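Local coordinates for protein disulfide oxidoreductase (Xylella fastidiosa, PDB 2REM) that probably acts as a periplasmic thiol-disulfide oxidoreductase of the DsbA type, exchanging disulfide bonds with protein substrates, at residues F33-P38 and R76-A81. Residues are numbered along the deposited sequence; the frame is centred on the assembly and turned at random.
Sequences FGYTCP and RAYLAA
F33, Y35 and Y78 form a buried aromatic cluster between the end of strand 27-33, with the loop after it, and helix 71-83. No hydrogen bond joins the two segments; the contact is carried mainly by three aromatic side chains. F33 and Y78 make a T-shaped pair. The centroids lie 5.0 Å apart and the planes stand at 81°. The phenylalanine supplies the edge: its CZ sits over one face of the Y78 ring, offset toward the rim, and comes within 3.6 Å of Y78 CD1. With chi1 at 78°, the F33 ring is tucked over its own backbone and points at the helix. Y78 has CG anti to its backbone N (chi1 174°), which carries its ring away from the helix backbone toward F33.

Y35 reaches the same tyrosine from another direction. Its OH lies at the edge of the Y78 ring, near the ring plane, 3.4 Å from Y78 CD1. Farther back, Y35 CE2 packs on Y78 CB at 3.6 Å. On the same segment, F33 CE1 lies 3.8 Å above the plane of the Y35 ring, over its centre. Y78 therefore meets one ring on a face and the other at an edge.

Helix 87-101 extends the cluster: H91 meets the rings of F33 and Y35, and F95 makes an edge-to-face pair with Y35. On the sheet side, Y78 packs on L62 and P64 of strand 58-64.

Beyond Y35, the type I turn from G34 to C37 carries the chain to the start of helix 38-52, where C37 is the N-cap residue. C37 and C40 match the CxxC motif of the thioredoxin fold and are predicted to be the redox pair; here they are free thiols. The cluster thus joins the segment leading into this predicted site to helix 71-83, consistent with the helical domain inserted in the thioredoxin fold of DsbA proteins.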
# COMPACT_ATOMS: atom_id res chain seq x y z
N PHE A 33 -2.19 2.57 -0.04
CA PHE A 33 -3.28 2.39 -0.99
C PHE A 33 -4.52 1.99 -0.19
O PHE A 33 -4.44 1.56 0.97
CB PHE A 33 -2.94 1.23 -1.96
CG PHE A 33 -3.17 -0.12 -1.33
CD1 PHE A 33 -4.36 -0.82 -1.55
CD2 PHE A 33 -2.23 -0.66 -0.47
CE1 PHE A 33 -4.59 -2.02 -0.91
CE2 PHE A 33 -2.45 -1.87 0.15
CZ PHE A 33 -3.62 -2.54 -0.07
N GLY A 34 -5.67 2.14 -0.81
CA GLY A 34 -6.88 1.48 -0.33
C GLY A 34 -7.54 0.76 -1.49
O GLY A 34 -7.58 1.27 -2.62
N TYR A 35 -8.07 -0.43 -1.23
CA TYR A 35 -8.88 -1.16 -2.20
C TYR A 35 -10.10 -0.36 -2.66
O TYR A 35 -10.55 -0.49 -3.80
CB TYR A 35 -9.32 -2.50 -1.60
CG TYR A 35 -8.26 -3.59 -1.66
CD1 TYR A 35 -7.59 -3.88 -2.86
CD2 TYR A 35 -7.96 -4.35 -0.54
CE1 TYR A 35 -6.64 -4.86 -2.92
CE2 TYR A 35 -7.01 -5.37 -0.60
CZ TYR A 35 -6.36 -5.61 -1.80
OH TYR A 35 -5.44 -6.59 -1.90
N THR A 36 -10.62 0.49 -1.78
CA THR A 36 -11.80 1.30 -2.09
C THR A 36 -11.49 2.48 -2.98
O THR A 36 -12.41 3.15 -3.46
CB THR A 36 -12.52 1.85 -0.81
OG1 THR A 36 -11.63 2.67 -0.06
CG2 THR A 36 -13.04 0.72 0.06
N CYS A 37 -10.21 2.74 -3.18
CA CYS A 37 -9.77 3.91 -3.93
C CYS A 37 -9.67 3.60 -5.42
O CYS A 37 -8.88 2.75 -5.83
CB CYS A 37 -8.42 4.36 -3.41
SG CYS A 37 -7.80 5.74 -4.31
N PRO A 38 -10.48 4.28 -6.24
CA PRO A 38 -10.39 3.97 -7.67
C PRO A 38 -9.05 4.41 -8.28
O PRO A 38 -8.60 3.80 -9.24
CB PRO A 38 -11.56 4.73 -8.28
CG PRO A 38 -11.90 5.79 -7.29
CD PRO A 38 -11.52 5.28 -5.95
N ARG A 76 -7.96 -4.10 6.63
CA ARG A 76 -7.90 -5.34 7.35
C ARG A 76 -7.97 -6.55 6.39
O ARG A 76 -7.28 -7.55 6.60
CB ARG A 76 -8.99 -5.35 8.43
CG ARG A 76 -8.65 -6.15 9.64
CD ARG A 76 -9.74 -5.98 10.71
NE ARG A 76 -9.66 -4.69 11.39
CZ ARG A 76 -8.84 -4.39 12.39
NH1 ARG A 76 -8.91 -3.17 12.92
NH2 ARG A 76 -7.95 -5.29 12.87
N ALA A 77 -8.80 -6.44 5.35
CA ALA A 77 -8.88 -7.44 4.29
C ALA A 77 -7.49 -7.67 3.69
O ALA A 77 -7.03 -8.79 3.59
CB ALA A 77 -9.84 -7.02 3.20
N TYR A 78 -6.85 -6.59 3.25
CA TYR A 78 -5.51 -6.71 2.69
C TYR A 78 -4.57 -7.43 3.63
O TYR A 78 -3.86 -8.34 3.24
CB TYR A 78 -4.92 -5.33 2.34
CG TYR A 78 -3.49 -5.51 1.90
CD1 TYR A 78 -3.20 -6.01 0.62
CD2 TYR A 78 -2.43 -5.21 2.77
CE1 TYR A 78 -1.88 -6.23 0.22
CE2 TYR A 78 -1.10 -5.41 2.38
CZ TYR A 78 -0.84 -5.92 1.11
OH TYR A 78 0.45 -6.11 0.72
N LEU A 79 -4.52 -6.97 4.88
CA LEU A 79 -3.60 -7.54 5.85
C LEU A 79 -3.88 -9.01 6.11
O LEU A 79 -2.96 -9.79 6.17
CB LEU A 79 -3.60 -6.75 7.17
CG LEU A 79 -3.14 -5.29 6.93
CD1 LEU A 79 -3.47 -4.46 8.14
CD2 LEU A 79 -1.66 -5.19 6.62
N ALA A 80 -5.15 -9.37 6.28
CA ALA A 80 -5.52 -10.78 6.47
C ALA A 80 -5.07 -11.59 5.24
O ALA A 80 -4.48 -12.65 5.37
CB ALA A 80 -7.03 -10.93 6.69
N ALA A 81 -5.33 -11.06 4.04
CA ALA A 81 -4.91 -11.73 2.80
C ALA A 81 -3.41 -11.93 2.79
O ALA A 81 -2.91 -12.97 2.40
CB ALA A 81 -5.31 -10.89 1.61